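Local atomic coordinates of galactonate dehydratase (Zobellia galactanivorans, PDB entry 5OLC), a protein that belongs to the enolase superfamily, joining a mandelate racemase/muconate lactonizing enzyme-type N-terminal domain to a TIM-barrel-like C-terminal domain. Residues C40-T45 against S65-F70; K210-L215 against E229-E234; D237-L242 against I248-G253. All blocks are in the same frame, centred on the assembly; numbering follows the deposited sequence.

The touching residues of all three contacts are buried, but they hold different parts of the fold, and outlying residues of contacts 1 and 2 reach a second subunit. Contact 1 ties a sheet strand to a helix in the N-terminal domain, while contacts 2 and 3 belong to the barrel domain, across the centre of the chain, with centres about 34 to 35 Å from that of contact 1. Contacts 2 and 3 lie side by side, their centres 8 Å apart: the loop 229-234 leads into the helix of contact 3. No hydrogen bond crosses within any contact. Contact 1 is wholly aliphatic and sulfur, contact 2 a methyl against a peptide and a valine, and contact 3 adds an aromatic ring.

Contact 1 (C40-T45 against S65-F70); sequences CIVKIT and SGIDFF
Ile67 of helix 60-70 reaches down onto strand 36-46 and settles against Cys40 and Val42, two residues that point from the same side of the strand. Its branches divide the work. The tip, CD1, lies 3.8 Å from the sulfur SG of Cys40 and also touches the Val42 methyl CG1. The shorter branch, CG2, meets that same valine methyl, with Ile67 CG2 and Val42 CG1 3.7 Å apart. A single methyl of Val42 therefore faces both ends of the isoleucine, and the two side chains run alongside one another with opposite headings. The sulfur is carried forward by a first torsion that sets Cys40 SG opposite the backbone nitrogen (chi1 175°), while in Ile67 a chi1 of -70° gives that place to CG2, the branch that meets the valine. This packing joins the three-stranded antiparallel sheet of the enolase-type N-terminal domain, in which strand 36-46 is the central strand, to the helix that follows the sheet in the chain. Val42 also touches Ala108 of helix 101-120, and Ile14 of the neighbouring strand touches Ile67. The contact is looser away from this isoleucine. Ser65, Asp68 and Phe69 sit on parts of the helix that do not meet the strand and are partly exposed. Asp68 OD2 makes a salt bridge to Lys64 one turn back. Ser65 OG hydrogen-bonds to Ser65 OG of a second subunit, and Phe69 packs on Pro59 of that subunit. Phe70, by contrast, is buried against Leu102 and Ile106 of helix 101-120.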
loop_
_atom_site.group_PDB
_atom_site.type_symbol
_atom_site.label_atom_id
_atom_site.label_comp_id
_atom_site.label_asym_id
_atom_site.label_seq_id
_atom_site.Cartn_x
_atom_site.Cartn_y
_atom_site.Cartn_z
ATOM N N CYS A 40 11.025 -25.147 -34.839
ATOM C CA CYS A 40 12.358 -25.675 -34.551
ATOM C C CYS A 40 12.212 -26.800 -33.517
ATOM O O CYS A 40 11.389 -26.690 -32.611
ATOM C CB CYS A 40 13.294 -24.574 -34.060
ATOM S SG CYS A 40 14.929 -25.163 -33.544
ATOM N N ILE A 41 12.993 -27.888 -33.673
ATOM C CA ILE A 41 13.005 -29.116 -32.849
ATOM C C ILE A 41 14.496 -29.462 -32.543
ATOM O O ILE A 41 15.350 -29.149 -33.364
ATOM C CB ILE A 41 12.349 -30.238 -33.730
ATOM C CG1 ILE A 41 10.852 -29.984 -34.043
ATOM C CG2 ILE A 41 12.554 -31.620 -33.196
ATOM C CD1 ILE A 41 9.819 -30.337 -33.020
ATOM N N VAL A 42 14.803 -30.127 -31.413
ATOM C CA VAL A 42 16.169 -30.579 -31.064
ATOM C C VAL A 42 16.232 -32.067 -30.781
ATOM O O VAL A 42 15.278 -32.635 -30.247
ATOM C CB VAL A 42 16.822 -29.882 -29.851
ATOM C CG1 VAL A 42 17.933 -28.930 -30.249
ATOM C CG2 VAL A 42 15.794 -29.258 -28.915
ATOM N N LYS A 43 17.419 -32.659 -31.013
ATOM C CA LYS A 43 17.752 -34.027 -30.674
ATOM C C LYS A 43 19.109 -33.986 -29.961
ATOM O O LYS A 43 20.143 -33.670 -30.564
ATOM C CB LYS A 43 17.806 -34.931 -31.912
ATOM C CG LYS A 43 17.839 -36.428 -31.603
ATOM C CD LYS A 43 18.483 -37.154 -32.750
ATOM C CE LYS A 43 18.165 -38.622 -32.761
ATOM N NZ LYS A 43 18.297 -39.215 -34.125
ATOM N N ILE A 44 19.087 -34.257 -28.653
ATOM C CA ILE A 44 20.317 -34.331 -27.876
ATOM C C ILE A 44 20.597 -35.808 -27.779
ATOM O O ILE A 44 19.711 -36.579 -27.404
ATOM C CB ILE A 44 20.254 -33.645 -26.476
ATOM C CG1 ILE A 44 19.795 -32.175 -26.598
ATOM C CG2 ILE A 44 21.633 -33.750 -25.755
ATOM C CD1 ILE A 44 19.185 -31.615 -25.416
ATOM N N THR A 45 21.816 -36.203 -28.168
ATOM C CA THR A 45 22.257 -37.589 -28.101
ATOM C C THR A 45 23.530 -37.681 -27.232
ATOM O O THR A 45 24.465 -36.875 -27.350
ATOM C CB THR A 45 22.360 -38.289 -29.498
ATOM O OG1 THR A 45 23.726 -38.412 -29.892
ATOM C CG2 THR A 45 21.527 -37.614 -30.606
ATOM N N SER A 65 19.334 -20.798 -33.708
ATOM C CA SER A 65 20.631 -20.165 -33.484
ATOM C C SER A 65 20.908 -20.095 -31.995
ATOM O O SER A 65 22.076 -20.109 -31.587
ATOM C CB SER A 65 20.649 -18.767 -34.091
ATOM O OG SER A 65 20.427 -18.863 -35.485
ATOM N N GLY A 66 19.821 -19.999 -31.213
ATOM C CA GLY A 66 19.860 -19.951 -29.761
ATOM C C GLY A 66 20.468 -21.220 -29.221
ATOM O O GLY A 66 21.437 -21.153 -28.458
ATOM N N ILE A 67 19.946 -22.395 -29.693
ATOM C CA ILE A 67 20.442 -23.724 -29.322
ATOM C C ILE A 67 21.944 -23.790 -29.643
ATOM O O ILE A 67 22.728 -24.178 -28.766
ATOM C CB ILE A 67 19.641 -24.841 -30.012
ATOM C CG1 ILE A 67 18.217 -24.922 -29.438
ATOM C CG2 ILE A 67 20.370 -26.179 -29.886
ATOM C CD1 ILE A 67 17.136 -25.191 -30.427
ATOM N N ASP A 68 22.340 -23.324 -30.866
ATOM C CA ASP A 68 23.730 -23.245 -31.328
ATOM C C ASP A 68 24.607 -22.418 -30.378
ATOM O O ASP A 68 25.813 -22.676 -30.279
ATOM C CB ASP A 68 23.802 -22.624 -32.727
ATOM C CG ASP A 68 23.198 -23.410 -33.884
ATOM O OD1 ASP A 68 22.780 -24.569 -33.671
ATOM O OD2 ASP A 68 23.172 -22.872 -35.012
ATOM N N PHE A 69 23.997 -21.409 -29.700
ATOM C CA PHE A 69 24.706 -20.549 -28.751
ATOM C C PHE A 69 25.122 -21.316 -27.506
ATOM O O PHE A 69 26.262 -21.171 -27.069
ATOM C CB PHE A 69 23.893 -19.278 -28.400
ATOM C CG PHE A 69 24.479 -18.475 -27.257
ATOM C CD1 PHE A 69 25.581 -17.644 -27.456
ATOM C CD2 PHE A 69 23.945 -18.566 -25.978
ATOM C CE1 PHE A 69 26.136 -16.925 -26.392
ATOM C CE2 PHE A 69 24.495 -17.842 -24.921
ATOM C CZ PHE A 69 25.589 -17.031 -25.134
ATOM N N PHE A 70 24.204 -22.132 -26.956
ATOM C CA PHE A 70 24.433 -22.939 -25.751
ATOM C C PHE A 70 25.157 -24.234 -26.014
ATOM O O PHE A 70 25.716 -24.804 -25.069
ATOM C CB PHE A 70 23.113 -23.270 -25.030
ATOM C CG PHE A 70 22.294 -22.069 -24.621
ATOM C CD1 PHE A 70 22.779 -21.162 -23.682
ATOM C CD2 PHE A 70 21.030 -21.853 -25.162
ATOM C CE1 PHE A 70 22.029 -20.057 -23.312
ATOM C CE2 PHE A 70 20.278 -20.748 -24.789
ATOM C CZ PHE A 70 20.780 -19.860 -23.862
#

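Contact 2 (K210-L215 against E229-E234); sequences KEAIEL and EPVSPE
The flat group that Ala212 meets is the peptide joining Pro230 to Val231: the alanine methyl stands over one face of it, toward the oxygen, with Ala212 CB 4.2 Å from Pro230 O. On the same face rises the Val231 methyl CG1, 4.0 Å from Ala212 CB, so the carbonyl and the aliphatic group both lie on the loop-facing side of the alanine methyl, close to each other. That valine branch is placed by a first torsion of -61°, which turns CG1 opposite the carbonyl carbon of its own residue and toward the helix. No polar bond crosses the contact, and the CA atoms of Ala212 and Pro230 are 6.1 Å apart, a separation consistent with a side chain of one methyl. The segment 229-234 is the loop leaving the C-terminal end of strand 224-228, the end at which TIM barrels carry their active sites. Glu229, at its start, hydrogen-bonds through OE2 to Gly253 N. Helix 209-219 covers one flank of this loop; Tyr239 and Leu242 of helix 236-245 pack on Pro230, and Tyr239 also touches Val231, before the chain enters that next helix.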
loop_
_atom_site.group_PDB
_atom_site.type_symbol
_atom_site.label_atom_id
_atom_site.label_comp_id
_atom_site.label_asym_id
_atom_site.label_seq_id
_atom_site.Cartn_x
_atom_site.Cartn_y
_atom_site.Cartn_z
ATOM N N LYS A 210 -11.292 -1.454 -22.949
ATOM C CA LYS A 210 -12.649 -1.021 -23.328
ATOM C C LYS A 210 -13.317 -2.010 -24.311
ATOM O O LYS A 210 -14.525 -2.252 -24.229
ATOM C CB LYS A 210 -12.618 0.385 -23.960
ATOM C CG LYS A 210 -12.393 1.546 -22.979
ATOM C CD LYS A 210 -12.671 2.916 -23.625
ATOM C CE LYS A 210 -11.550 3.442 -24.502
ATOM N NZ LYS A 210 -12.034 4.395 -25.539
ATOM N N GLU A 211 -12.526 -2.554 -25.242
ATOM C CA GLU A 211 -12.976 -3.505 -26.254
ATOM C C GLU A 211 -13.187 -4.897 -25.662
ATOM O O GLU A 211 -14.056 -5.639 -26.132
ATOM C CB GLU A 211 -11.959 -3.563 -27.404
ATOM C CG GLU A 211 -12.035 -2.371 -28.345
ATOM C CD GLU A 211 -10.870 -2.149 -29.292
ATOM O OE1 GLU A 211 -9.800 -2.770 -29.100
ATOM O OE2 GLU A 211 -11.017 -1.311 -30.211
ATOM N N ALA A 212 -12.385 -5.245 -24.632
ATOM C CA ALA A 212 -12.415 -6.531 -23.944
ATOM C C ALA A 212 -13.655 -6.698 -23.074
ATOM O O ALA A 212 -14.309 -7.733 -23.201
ATOM C CB ALA A 212 -11.147 -6.725 -23.127
ATOM N N ILE A 213 -14.000 -5.690 -22.212
ATOM C CA ILE A 213 -15.206 -5.772 -21.364
ATOM C C ILE A 213 -16.471 -5.685 -22.193
ATOM O O ILE A 213 -17.477 -6.280 -21.809
ATOM C CB ILE A 213 -15.307 -4.841 -20.129
ATOM C CG1 ILE A 213 -14.046 -4.019 -19.879
ATOM C CG2 ILE A 213 -15.705 -5.650 -18.896
ATOM C CD1 ILE A 213 -14.338 -2.595 -19.711
ATOM N N GLU A 214 -16.430 -4.960 -23.327
ATOM C CA GLU A 214 -17.566 -4.860 -24.245
ATOM C C GLU A 214 -17.919 -6.280 -24.720
ATOM O O GLU A 214 -19.080 -6.682 -24.635
ATOM C CB GLU A 214 -17.227 -3.944 -25.439
ATOM C CG GLU A 214 -18.454 -3.437 -26.182
ATOM C CD GLU A 214 -18.221 -2.355 -27.220
ATOM O OE1 GLU A 214 -17.202 -2.409 -27.948
ATOM O OE2 GLU A 214 -19.074 -1.442 -27.303
ATOM N N LEU A 215 -16.886 -7.054 -25.123
ATOM C CA LEU A 215 -17.006 -8.430 -25.590
ATOM C C LEU A 215 -17.355 -9.366 -24.451
ATOM O O LEU A 215 -18.233 -10.210 -24.627
ATOM C CB LEU A 215 -15.716 -8.879 -26.304
ATOM C CG LEU A 215 -15.566 -10.364 -26.697
ATOM C CD1 LEU A 215 -16.609 -10.801 -27.723
ATOM C CD2 LEU A 215 -14.186 -10.625 -27.240
ATOM N N GLU A 229 -5.837 -14.528 -23.225
ATOM C CA GLU A 229 -5.072 -13.343 -23.632
ATOM C C GLU A 229 -6.004 -12.151 -24.055
ATOM O O GLU A 229 -5.950 -11.715 -25.211
ATOM C CB GLU A 229 -4.033 -13.731 -24.712
ATOM C CG GLU A 229 -2.885 -14.583 -24.191
ATOM C CD GLU A 229 -1.711 -13.841 -23.573
ATOM O OE1 GLU A 229 -1.000 -13.126 -24.316
ATOM O OE2 GLU A 229 -1.452 -14.042 -22.365
ATOM N N PRO A 230 -6.904 -11.658 -23.157
ATOM C CA PRO A 230 -7.849 -10.591 -23.557
ATOM C C PRO A 230 -7.244 -9.239 -23.942
ATOM O O PRO A 230 -7.784 -8.568 -24.817
ATOM C CB PRO A 230 -8.755 -10.460 -22.339
ATOM C CG PRO A 230 -7.921 -10.930 -21.201
ATOM C CD PRO A 230 -7.148 -12.066 -21.759
ATOM N N VAL A 231 -6.168 -8.821 -23.259
ATOM C CA VAL A 231 -5.455 -7.570 -23.536
ATOM C C VAL A 231 -3.949 -7.862 -23.685
ATOM O O VAL A 231 -3.543 -9.027 -23.609
ATOM C CB VAL A 231 -5.745 -6.426 -22.518
ATOM C CG1 VAL A 231 -7.224 -6.030 -22.509
ATOM C CG2 VAL A 231 -5.249 -6.772 -21.113
ATOM N N SER A 232 -3.132 -6.815 -23.902
ATOM C CA SER A 232 -1.680 -6.908 -24.039
ATOM C C SER A 232 -1.050 -7.610 -22.808
ATOM O O SER A 232 -1.416 -7.258 -21.675
ATOM C CB SER A 232 -1.092 -5.509 -24.195
ATOM O OG SER A 232 0.324 -5.500 -24.116
ATOM N N PRO A 233 -0.099 -8.574 -22.991
ATOM C CA PRO A 233 0.555 -9.210 -21.822
ATOM C C PRO A 233 1.290 -8.212 -20.915
ATOM O O PRO A 233 1.729 -8.552 -19.813
ATOM C CB PRO A 233 1.535 -10.199 -22.462
ATOM C CG PRO A 233 1.749 -9.695 -23.840
ATOM C CD PRO A 233 0.438 -9.120 -24.253
ATOM N N GLU A 234 1.392 -6.969 -21.393
ATOM C CA GLU A 234 2.013 -5.828 -20.744
ATOM C C GLU A 234 1.011 -5.017 -19.915
ATOM O O GLU A 234 1.422 -4.317 -18.989
ATOM C CB GLU A 234 2.625 -4.958 -21.816
ATOM C CG GLU A 234 4.067 -4.642 -21.522
ATOM C CD GLU A 234 5.155 -5.682 -21.696
ATOM O OE1 GLU A 234 5.511 -6.003 -22.858
ATOM O OE2 GLU A 234 5.773 -6.027 -20.663
#

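Contact 3 (D237-L242 against I248-G253); sequences DGYKRL and IPISGG
Tyr239 and Leu242 of helix 236-245 pack onto Ile250 of strand 250-252, the last two elements of a beta-alpha-beta unit that begins with strand 224-228. The short helix and strand segments run nearly antiparallel, at 156° between their directions, and their axes come within 9.6 Å. Tyr239 makes its approach by the ring edge. Its CD1 is 3.5 Å from Ile250 CG2, close to the ring plane, and the two side chains cross obliquely. Next along the same edge, Tyr239 CE1 lies 3.6 Å from Ser251 O, which sits in the plane of the ring. The phenol end comes near Gly252, Tyr239 OH being 4.2 Å from Gly252 CA; a CB here would point toward the helix and run into the ring near CE1, and the absence of a side chain is consistent with the ring lying so close. Such a helix laid outside a parallel strand is the repeating arrangement of the TIM barrel, and strand 250-252 pairs in parallel with 224-228 on one side and 273-274 on the other. Leu242, one turn further along the helix, meets the other end of the isoleucine at about a right angle: Leu242 CG and CD2 both face Ile250 CD1, CG at 3.9 Å. The branches of Ile250 are thus split between its two partners: a chi1 of -54° puts CG2, the tyrosine's partner, opposite the backbone nitrogen, and chi1 together with chi2 (-59°) places CD1 by the leucine. Ser251 points away from the helix and hydrogen-bonds through OG to Gln275 OE1. On the flanks, Ala212 of helix 209-219 packs on Leu242, and Arg241 makes a salt bridge to Asp269 of a third subunit.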
loop_
_atom_site.group_PDB
_atom_site.type_symbol
_atom_site.label_atom_id
_atom_site.label_comp_id
_atom_site.label_asym_id
_atom_site.label_seq_id
_atom_site.Cartn_x
_atom_site.Cartn_y
_atom_site.Cartn_z
ATOM N N ASP A 237 -2.702 -4.072 -15.299
ATOM C CA ASP A 237 -3.814 -3.331 -14.702
ATOM C C ASP A 237 -5.111 -3.562 -15.480
ATOM O O ASP A 237 -6.185 -3.567 -14.889
ATOM C CB ASP A 237 -3.487 -1.835 -14.581
ATOM C CG ASP A 237 -2.409 -1.461 -13.560
ATOM O OD1 ASP A 237 -1.957 -2.357 -12.798
ATOM O OD2 ASP A 237 -2.037 -0.263 -13.500
ATOM N N GLY A 238 -4.989 -3.809 -16.780
ATOM C CA GLY A 238 -6.118 -4.096 -17.655
ATOM C C GLY A 238 -6.734 -5.441 -17.366
ATOM O O GLY A 238 -7.956 -5.553 -17.310
ATOM N N TYR A 239 -5.882 -6.463 -17.174
ATOM C CA TYR A 239 -6.251 -7.840 -16.830
ATOM C C TYR A 239 -7.044 -7.818 -15.517
ATOM O O TYR A 239 -8.204 -8.241 -15.499
ATOM C CB TYR A 239 -4.980 -8.711 -16.668
ATOM C CG TYR A 239 -4.530 -9.446 -17.919
ATOM C CD1 TYR A 239 -5.039 -10.704 -18.233
ATOM C CD2 TYR A 239 -3.532 -8.927 -18.736
ATOM C CE1 TYR A 239 -4.618 -11.394 -19.370
ATOM C CE2 TYR A 239 -3.113 -9.599 -19.888
ATOM C CZ TYR A 239 -3.660 -10.838 -20.200
ATOM O OH TYR A 239 -3.252 -11.518 -21.330
ATOM N N LYS A 240 -6.430 -7.250 -14.438
ATOM C CA LYS A 240 -7.017 -7.118 -13.099
ATOM C C LYS A 240 -8.402 -6.470 -13.126
ATOM O O LYS A 240 -9.321 -7.007 -12.504
ATOM C CB LYS A 240 -6.082 -6.360 -12.134
ATOM C CG LYS A 240 -6.487 -6.538 -10.668
ATOM C CD LYS A 240 -5.562 -5.841 -9.695
ATOM C CE LYS A 240 -5.911 -6.223 -8.275
ATOM N NZ LYS A 240 -4.752 -6.064 -7.357
ATOM N N ARG A 241 -8.544 -5.321 -13.845
ATOM C CA ARG A 241 -9.805 -4.574 -13.996
ATOM C C ARG A 241 -10.862 -5.440 -14.703
ATOM O O ARG A 241 -12.008 -5.495 -14.262
ATOM C CB ARG A 241 -9.584 -3.282 -14.807
ATOM C CG ARG A 241 -9.114 -2.031 -14.047
ATOM C CD ARG A 241 -9.283 -0.738 -14.872
ATOM N NE ARG A 241 -8.759 -0.853 -16.244
ATOM C CZ ARG A 241 -7.587 -0.381 -16.664
ATOM N NH1 ARG A 241 -6.792 0.282 -15.830
ATOM N NH2 ARG A 241 -7.206 -0.559 -17.924
ATOM N N LEU A 242 -10.463 -6.115 -15.795
ATOM C CA LEU A 242 -11.336 -6.976 -16.594
ATOM C C LEU A 242 -11.901 -8.104 -15.748
ATOM O O LEU A 242 -13.098 -8.390 -15.828
ATOM C CB LEU A 242 -10.583 -7.521 -17.812
ATOM C CG LEU A 242 -11.408 -8.245 -18.857
ATOM C CD1 LEU A 242 -12.475 -7.367 -19.434
ATOM C CD2 LEU A 242 -10.556 -8.689 -19.960
ATOM N N ILE A 248 -16.684 -14.090 -16.587
ATOM C CA ILE A 248 -15.865 -15.015 -17.390
ATOM C C ILE A 248 -14.417 -15.057 -16.854
ATOM O O ILE A 248 -13.765 -14.006 -16.820
ATOM C CB ILE A 248 -15.902 -14.666 -18.909
ATOM C CG1 ILE A 248 -17.345 -14.490 -19.434
ATOM C CG2 ILE A 248 -15.116 -15.704 -19.726
ATOM C CD1 ILE A 248 -17.464 -13.789 -20.795
ATOM N N PRO A 249 -13.899 -16.246 -16.450
ATOM C CA PRO A 249 -12.518 -16.322 -15.936
ATOM C C PRO A 249 -11.470 -15.860 -16.940
ATOM O O PRO A 249 -11.624 -16.084 -18.137
ATOM C CB PRO A 249 -12.354 -17.794 -15.567
ATOM C CG PRO A 249 -13.734 -18.285 -15.382
ATOM C CD PRO A 249 -14.542 -17.568 -16.409
ATOM N N ILE A 250 -10.445 -15.147 -16.451
ATOM C CA ILE A 250 -9.397 -14.534 -17.272
ATOM C C ILE A 250 -8.137 -15.391 -17.309
ATOM O O ILE A 250 -7.572 -15.717 -16.265
ATOM C CB ILE A 250 -9.135 -13.059 -16.821
ATOM C CG1 ILE A 250 -10.443 -12.197 -16.805
ATOM C CG2 ILE A 250 -8.016 -12.382 -17.616
ATOM C CD1 ILE A 250 -11.269 -12.041 -18.149
ATOM N N SER A 251 -7.732 -15.770 -18.529
ATOM C CA SER A 251 -6.553 -16.583 -18.828
ATOM C C SER A 251 -5.455 -15.718 -19.394
ATOM O O SER A 251 -5.744 -14.738 -20.083
ATOM C CB SER A 251 -6.895 -17.644 -19.860
ATOM O OG SER A 251 -7.050 -18.914 -19.258
ATOM N N GLY A 252 -4.208 -16.109 -19.142
ATOM C CA GLY A 252 -3.054 -15.378 -19.649
ATOM C C GLY A 252 -1.727 -15.910 -19.171
ATOM O O GLY A 252 -1.664 -16.625 -18.174
ATOM N N GLY A 253 -0.672 -15.552 -19.883
ATOM C CA GLY A 253 0.675 -15.968 -19.535
ATOM C C GLY A 253 1.396 -16.635 -20.677
ATOM O O GLY A 253 2.553 -17.019 -20.502
#